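Local coordinates for glycosyltransferase Gtf1 (Streptococcus pneumoniae, PDB 4PQG), which is a GT-B-type glycosyltransferase with an added extended beta-sheet domain and is seen here with bound uridine-5'-diphosphate, at residues 69-73 / 74-78; 85-89 / 90-94. All coordinates share one frame; numbering follows the deposited sequence.

Overall arrangement
Both contacts are local turns of the chain, and they come in series: contact 1 (69-78) closes before contact 2 (85-94) opens. Their centres lie about 22 Å apart, with about 11 Å between nearest atoms, so they do not touch. Contact 1 runs from strand 70-72, an outermost strand of the seven-stranded parallel sheet, into the short helix 73-76. Contact 2 starts the next helix, 89-93, which leads to strand 100-106, the first of the ten-stranded antiparallel sheet, and packs on that sheet. Together they mark where the chain leaves a parallel sheet of the GT-B fold and enters the extended beta-sheet domain.

Contact 1 of 2, residues 69-73 / 74-78; sequences QVIWL and YNHFT
I71 opens the contact with its CG2 methyl, which lies 4.1 Å from ND1 of H76; the far nitrogen of that imidazole, NE2, is hydrogen-bonded to S215. W72 does more. Its indole stands with CG anti to the backbone N (chi1 179°), which brings one face under the CB of Y74, 4.0 Å from the centroid of the six-membered ring, in a CH-pi contact. NE1 meets the tyrosine ring at its edge, near the ring plane, 3.5 Å from Y74 CD2, while its hydrogen bond goes to D49 O. Beyond Y74, the CB of N75 sits 3.6 Å from W72 CE3. A water accepts from W72 N and donates to N75 OD1, tying strand to turn, and ND2 of N75 is bonded to I80 O. The carbonyl W72 O takes weak bonds from N75 N and H76 N, the latter 3.1 Å away with an N-H...O angle of only 128°. L73 lays CD2 over one face of the Y74 ring, 4.2 Å from its centroid, and its CD1 runs beside F77 CE2 at 4.1 Å; L73 O takes a further weak bond from H76 N. Bonds this weak probably hold the strand-to-helix turn only loosely, so ring packing and polar ends anchored elsewhere in the fold are likely to contribute to its shape.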
ATOM      1  N   GLN A  69       3.435 -16.164  -3.849  1.00 26.32           N
ATOM      2  CA  GLN A  69       2.978 -15.088  -4.735  1.00 25.15           C
ATOM      3  C   GLN A  69       3.939 -13.877  -4.749  1.00 24.92           C
ATOM      4  O   GLN A  69       3.683 -12.895  -5.448  1.00 25.64           O
ATOM      5  CB  GLN A  69       1.593 -14.619  -4.291  1.00 25.91           C
ATOM      6  CG  GLN A  69       0.442 -15.508  -4.715  1.00 26.76           C
ATOM      7  CD  GLN A  69      -0.880 -15.035  -4.139  1.00 27.47           C
ATOM      8  OE1 GLN A  69      -0.999 -14.801  -2.932  1.00 28.14           O
ATOM      9  NE2 GLN A  69      -1.884 -14.897  -4.999  1.00 27.90           N
ATOM     10  N   VAL A  70       5.029 -13.932  -3.982  1.00 22.47           N
ATOM     11  CA  VAL A  70       5.855 -12.738  -3.772  1.00 21.03           C
ATOM     12  C   VAL A  70       7.198 -12.807  -4.492  1.00 21.40           C
ATOM     13  O   VAL A  70       7.936 -13.777  -4.328  1.00 21.50           O
ATOM     14  CB  VAL A  70       6.075 -12.468  -2.268  1.00 20.62           C
ATOM     15  CG1 VAL A  70       7.055 -11.313  -2.049  1.00 19.21           C
ATOM     16  CG2 VAL A  70       4.737 -12.177  -1.602  1.00 20.07           C
ATOM     17  N   ILE A  71       7.495 -11.780  -5.293  1.00 19.89           N
ATOM     18  CA  ILE A  71       8.842 -11.573  -5.851  1.00 19.94           C
ATOM     19  C   ILE A  71       9.404 -10.230  -5.369  1.00 19.31           C
ATOM     20  O   ILE A  71       8.737  -9.192  -5.476  1.00 19.51           O
ATOM     21  CB  ILE A  71       8.848 -11.602  -7.394  1.00 19.41           C
ATOM     22  CG1 ILE A  71       8.578 -13.031  -7.889  1.00 20.19           C
ATOM     23  CG2 ILE A  71      10.205 -11.132  -7.922  1.00 20.49           C
ATOM     24  CD1 ILE A  71       8.385 -13.179  -9.387  1.00 19.73           C
ATOM     25  N   TRP A  72      10.601 -10.268  -4.794  1.00 18.45           N
ATOM     26  CA  TRP A  72      11.334  -9.064  -4.449  1.00 17.62           C
ATOM     27  C   TRP A  72      12.467  -8.972  -5.413  1.00 17.25           C
ATOM     28  O   TRP A  72      13.241  -9.926  -5.563  1.00 16.81           O
ATOM     29  CB  TRP A  72      11.819  -9.095  -2.995  1.00 17.82           C
ATOM     30  CG  TRP A  72      12.616  -7.864  -2.584  1.00 17.00           C
ATOM     31  CD1 TRP A  72      12.417  -6.538  -2.979  1.00 17.02           C
ATOM     32  CD2 TRP A  72      13.778  -7.818  -1.691  1.00 17.09           C
ATOM     33  NE1 TRP A  72      13.350  -5.710  -2.408  1.00 16.91           N
ATOM     34  CE2 TRP A  72      14.191  -6.412  -1.621  1.00 16.79           C
ATOM     35  CE3 TRP A  72      14.496  -8.768  -0.977  1.00 17.38           C
ATOM     36  CZ2 TRP A  72      15.267  -6.000  -0.854  1.00 17.48           C
ATOM     37  CZ3 TRP A  72      15.576  -8.335  -0.200  1.00 17.14           C
ATOM     38  CH2 TRP A  72      15.963  -6.988  -0.160  1.00 17.32           C
ATOM     39  N   LEU A  73      12.538  -7.852  -6.133  1.00 16.68           N
ATOM     40  CA  LEU A  73      13.551  -7.653  -7.172  1.00 16.49           C
ATOM     41  C   LEU A  73      14.966  -8.133  -6.771  1.00 16.73           C
ATOM     42  O   LEU A  73      15.622  -8.883  -7.517  1.00 16.68           O
ATOM     43  CB  LEU A  73      13.578  -6.176  -7.606  1.00 16.52           C
ATOM     44  CG  LEU A  73      14.750  -5.666  -8.464  1.00 16.88           C
ATOM     45  CD1 LEU A  73      14.735  -6.287  -9.863  1.00 17.35           C
ATOM     46  CD2 LEU A  73      14.742  -4.142  -8.556  1.00 16.96           C
ATOM     47  N   TYR A  74      15.437  -7.707  -5.602  1.00 16.52           N
ATOM     48  CA  TYR A  74      16.848  -7.918  -5.221  1.00 16.77           C
ATOM     49  C   TYR A  74      17.146  -9.376  -4.820  1.00 17.81           C
ATOM     50  O   TYR A  74      18.255  -9.864  -4.977  1.00 17.47           O
ATOM     51  CB  TYR A  74      17.255  -6.915  -4.129  1.00 15.98           C
ATOM     52  CG  TYR A  74      17.200  -5.485  -4.636  1.00 15.69           C
ATOM     53  CD1 TYR A  74      18.309  -4.913  -5.261  1.00 15.66           C
ATOM     54  CD2 TYR A  74      16.023  -4.718  -4.517  1.00 15.59           C
ATOM     55  CE1 TYR A  74      18.268  -3.612  -5.742  1.00 16.05           C
ATOM     56  CE2 TYR A  74      15.963  -3.419  -4.991  1.00 15.37           C
ATOM     57  CZ  TYR A  74      17.086  -2.880  -5.618  1.00 16.22           C
ATOM     58  OH  TYR A  74      17.067  -1.618  -6.127  1.00 16.66           O
ATOM     59  N   ASN A  75      16.128 -10.052  -4.310  1.00 19.43           N
ATOM     60  CA  ASN A  75      16.194 -11.466  -3.902  1.00 21.82           C
ATOM     61  C   ASN A  75      16.111 -12.444  -5.090  1.00 21.53           C
ATOM     62  O   ASN A  75      16.615 -13.579  -5.016  1.00 21.43           O
ATOM     63  CB  ASN A  75      15.017 -11.734  -2.933  1.00 24.71           C
ATOM     64  CG  ASN A  75      14.819 -13.203  -2.640  1.00 27.27           C
ATOM     65  OD1 ASN A  75      13.877 -13.817  -3.135  1.00 29.99           O
ATOM     66  ND2 ASN A  75      15.731 -13.784  -1.864  1.00 29.62           N
ATOM     67  N   HIS A  76      15.482 -11.986  -6.175  1.00 20.10           N
ATOM     68  CA  HIS A  76      15.086 -12.823  -7.315  1.00 20.91           C
ATOM     69  C   HIS A  76      16.240 -13.474  -8.014  1.00 21.07           C
ATOM     70  O   HIS A  76      16.116 -14.605  -8.494  1.00 20.23           O
ATOM     71  CB  HIS A  76      14.288 -12.007  -8.330  1.00 21.19           C
ATOM     72  CG  HIS A  76      13.897 -12.777  -9.570  1.00 22.39           C
ATOM     73  ND1 HIS A  76      12.945 -13.727  -9.563  1.00 24.29           N
ATOM     74  CD2 HIS A  76      14.362 -12.696 -10.881  1.00 23.80           C
ATOM     75  CE1 HIS A  76      12.809 -14.234 -10.808  1.00 24.16           C
ATOM     76  NE2 HIS A  76      13.674 -13.596 -11.612  1.00 24.27           N
ATOM     77  N   PHE A  77      17.366 -12.769  -8.061  1.00 20.41           N
ATOM     78  CA  PHE A  77      18.574 -13.276  -8.678  1.00 21.27           C
ATOM     79  C   PHE A  77      19.317 -14.289  -7.806  1.00 20.00           C
ATOM     80  O   PHE A  77      20.359 -14.793  -8.206  1.00 20.76           O
ATOM     81  CB  PHE A  77      19.515 -12.115  -9.021  1.00 22.16           C
ATOM     82  CG  PHE A  77      18.914 -11.086  -9.944  1.00 23.22           C
ATOM     83  CD1 PHE A  77      18.994 -11.241 -11.320  1.00 24.34           C
ATOM     84  CD2 PHE A  77      18.302  -9.943  -9.433  1.00 24.52           C
ATOM     85  CE1 PHE A  77      18.462 -10.287 -12.188  1.00 25.00           C
ATOM     86  CE2 PHE A  77      17.762  -8.981 -10.288  1.00 24.81           C
ATOM     87  CZ  PHE A  77      17.847  -9.151 -11.671  1.00 25.24           C
ATOM     88  N   THR A  78      18.834 -14.541  -6.595  1.00 18.68           N
ATOM     89  CA  THR A  78      19.478 -15.490  -5.714  1.00 18.24           C
ATOM     90  C   THR A  78      18.581 -16.716  -5.551  1.00 19.16           C
ATOM     91  O   THR A  78      17.445 -16.747  -6.043  1.00 18.70           O
ATOM     92  CB  THR A  78      19.785 -14.897  -4.308  1.00 17.99           C
ATOM     93  OG1 THR A  78      18.608 -14.937  -3.489  1.00 17.38           O
ATOM     94  CG2 THR A  78      20.335 -13.444  -4.403  1.00 18.01           C
TER
HETATM   95  O   HOH W   1      12.118 -12.809  -5.135  1.00 24.44           O

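Contact 2 of 2, residues 85-89 / 90-94; sequences TSVTV and DDVLA
T88 and D91 close a capping box at the start of helix 89-93. The backbone N of T88 donates to D91 OD2 over 3.0 Å in a nearly straight bond (171°), reaching the oxygen on its anti side and 28° out of the carboxylate plane. In return D91 N donates to T88 OG1 at 3.2 Å, again almost in line. The threonine hydroxyl can do this because chi1 of 61° sets OG1 between the backbone N and the carbonyl carbon, within reach of D91 N; OG1 also lies 2.9 Å from D91 OD2, a weak bond whose proton is not settled. With CG anti to its own carbonyl carbon, D91 swings its carboxylate back toward the N-cap. Its negative charge at a helix N-terminus is probably favoured by the helix dipole.

Behind the box the regular helical bonds begin. V92 N reaches T88 O at 2.9 Å, and L93 N reaches V89 O at the same distance.

The apolar side chains then fill in around this turn. V87, just before the cap, places its CG1 against D91 CB at 3.6 Å and against V92 CG2 at 3.7 Å, the two valines crossing at about a right angle; this pairing across the N-cap is a hydrophobic staple, the usual companion of a capping box. One turn apart, V89 and L93 point the same way and lie side by side, CG1 to CD1.

These side chains carry the helix onto the antiparallel sheet. V89 and V92 rest on V133 of strand 133-140, V87 and V92 on F150 of strand 143-150, and L93 against E100 and R103 of strand 100-106, while backbone bonds fasten V87 to V133 and to S151, just past the end of strand 143-150.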
ATOM      1  N   THR A  85      11.741 -14.462   9.058  1.00 21.77           N
ATOM      2  CA  THR A  85      12.995 -14.488   9.806  1.00 22.44           C
ATOM      3  C   THR A  85      12.928 -15.600  10.845  1.00 24.10           C
ATOM      4  O   THR A  85      11.983 -15.659  11.633  1.00 22.58           O
ATOM      5  CB  THR A  85      13.314 -13.138  10.495  1.00 22.60           C
ATOM      6  OG1 THR A  85      13.530 -12.121   9.501  1.00 22.20           O
ATOM      7  CG2 THR A  85      14.569 -13.249  11.368  1.00 20.81           C
ATOM      8  N   SER A  86      13.914 -16.496  10.822  1.00 24.69           N
ATOM      9  CA  SER A  86      14.005 -17.563  11.825  1.00 26.19           C
ATOM     10  C   SER A  86      15.404 -17.683  12.419  1.00 27.74           C
ATOM     11  O   SER A  86      15.637 -18.497  13.309  1.00 28.83           O
ATOM     12  CB  SER A  86      13.544 -18.895  11.245  1.00 26.32           C
ATOM     13  OG  SER A  86      14.264 -19.210  10.073  1.00 27.73           O
ATOM     14  N   VAL A  87      16.327 -16.845  11.945  1.00 27.91           N
ATOM     15  CA  VAL A  87      17.672 -16.763  12.503  1.00 27.94           C
ATOM     16  C   VAL A  87      17.648 -16.224  13.947  1.00 27.85           C
ATOM     17  O   VAL A  87      16.977 -15.234  14.234  1.00 25.40           O
ATOM     18  CB  VAL A  87      18.562 -15.890  11.598  1.00 27.66           C
ATOM     19  CG1 VAL A  87      19.880 -15.563  12.264  1.00 30.14           C
ATOM     20  CG2 VAL A  87      18.798 -16.592  10.264  1.00 27.48           C
ATOM     21  N   THR A  88      18.397 -16.874  14.842  1.00 28.48           N
ATOM     22  CA  THR A  88      18.463 -16.482  16.260  1.00 28.64           C
ATOM     23  C   THR A  88      19.684 -15.625  16.570  1.00 28.25           C
ATOM     24  O   THR A  88      20.584 -15.512  15.746  1.00 27.21           O
ATOM     25  CB  THR A  88      18.537 -17.706  17.186  1.00 28.76           C
ATOM     26  OG1 THR A  88      19.723 -18.453  16.890  1.00 28.92           O
ATOM     27  CG2 THR A  88      17.320 -18.597  17.024  1.00 28.10           C
ATOM     28  N   VAL A  89      19.722 -15.046  17.773  1.00 27.28           N
ATOM     29  CA  VAL A  89      20.899 -14.319  18.250  1.00 28.32           C
ATOM     30  C   VAL A  89      22.184 -15.149  18.144  1.00 30.20           C
ATOM     31  O   VAL A  89      23.240 -14.634  17.748  1.00 31.13           O
ATOM     32  CB  VAL A  89      20.724 -13.830  19.703  1.00 28.51           C
ATOM     33  CG1 VAL A  89      21.975 -13.123  20.198  1.00 26.82           C
ATOM     34  CG2 VAL A  89      19.544 -12.873  19.792  1.00 29.40           C
ATOM     35  N   ASP A  90      22.098 -16.421  18.505  1.00 29.85           N
ATOM     36  CA  ASP A  90      23.264 -17.304  18.480  1.00 32.24           C
ATOM     37  C   ASP A  90      23.728 -17.542  17.064  1.00 29.56           C
ATOM     38  O   ASP A  90      24.933 -17.533  16.794  1.00 29.31           O
ATOM     39  CB  ASP A  90      22.940 -18.647  19.147  1.00 35.36           C
ATOM     40  CG  ASP A  90      22.773 -18.520  20.640  1.00 38.79           C
ATOM     41  OD1 ASP A  90      23.578 -17.798  21.273  1.00 39.50           O
ATOM     42  OD2 ASP A  90      21.824 -19.126  21.180  1.00 43.49           O
ATOM     43  N   ASP A  91      22.770 -17.761  16.168  1.00 28.61           N
ATOM     44  CA  ASP A  91      23.063 -17.878  14.738  1.00 30.66           C
ATOM     45  C   ASP A  91      23.758 -16.632  14.232  1.00 29.92           C
ATOM     46  O   ASP A  91      24.685 -16.726  13.427  1.00 31.78           O
ATOM     47  CB  ASP A  91      21.786 -18.068  13.924  1.00 31.87           C
ATOM     48  CG  ASP A  91      21.089 -19.367  14.216  1.00 33.16           C
ATOM     49  OD1 ASP A  91      21.772 -20.370  14.518  1.00 32.12           O
ATOM     50  OD2 ASP A  91      19.844 -19.375  14.117  1.00 33.89           O
ATOM     51  N   VAL A  92      23.302 -15.472  14.702  1.00 29.47           N
ATOM     52  CA  VAL A  92      23.865 -14.176  14.293  1.00 30.47           C
ATOM     53  C   VAL A  92      25.291 -13.995  14.777  1.00 30.98           C
ATOM     54  O   VAL A  92      26.174 -13.597  14.001  1.00 33.77           O
ATOM     55  CB  VAL A  92      23.003 -12.980  14.780  1.00 30.14           C
ATOM     56  CG1 VAL A  92      23.777 -11.672  14.697  1.00 31.57           C
ATOM     57  CG2 VAL A  92      21.737 -12.886  13.965  1.00 29.09           C
ATOM     58  N   LEU A  93      25.533 -14.305  16.047  1.00 32.20           N
ATOM     59  CA  LEU A  93      26.857 -14.106  16.635  1.00 31.54           C
ATOM     60  C   LEU A  93      27.927 -15.021  16.016  1.00 31.73           C
ATOM     61  O   LEU A  93      29.128 -14.735  16.120  1.00 30.09           O
ATOM     62  CB  LEU A  93      26.808 -14.257  18.160  1.00 32.75           C
ATOM     63  CG  LEU A  93      25.905 -13.288  18.943  1.00 35.56           C
ATOM     64  CD1 LEU A  93      25.859 -13.631  20.436  1.00 34.23           C
ATOM     65  CD2 LEU A  93      26.278 -11.816  18.723  1.00 34.64           C
ATOM     66  N   ALA A  94      27.489 -16.098  15.358  1.00 29.53           N
ATOM     67  CA  ALA A  94      28.388 -17.007  14.639  1.00 29.97           C
ATOM     68  C   ALA A  94      29.047 -16.332  13.426  1.00 29.88           C
ATOM     69  O   ALA A  94      30.121 -16.736  12.990  1.00 28.89           O
ATOM     70  CB  ALA A  94      27.640 -18.265  14.201  1.00 29.33           C
TER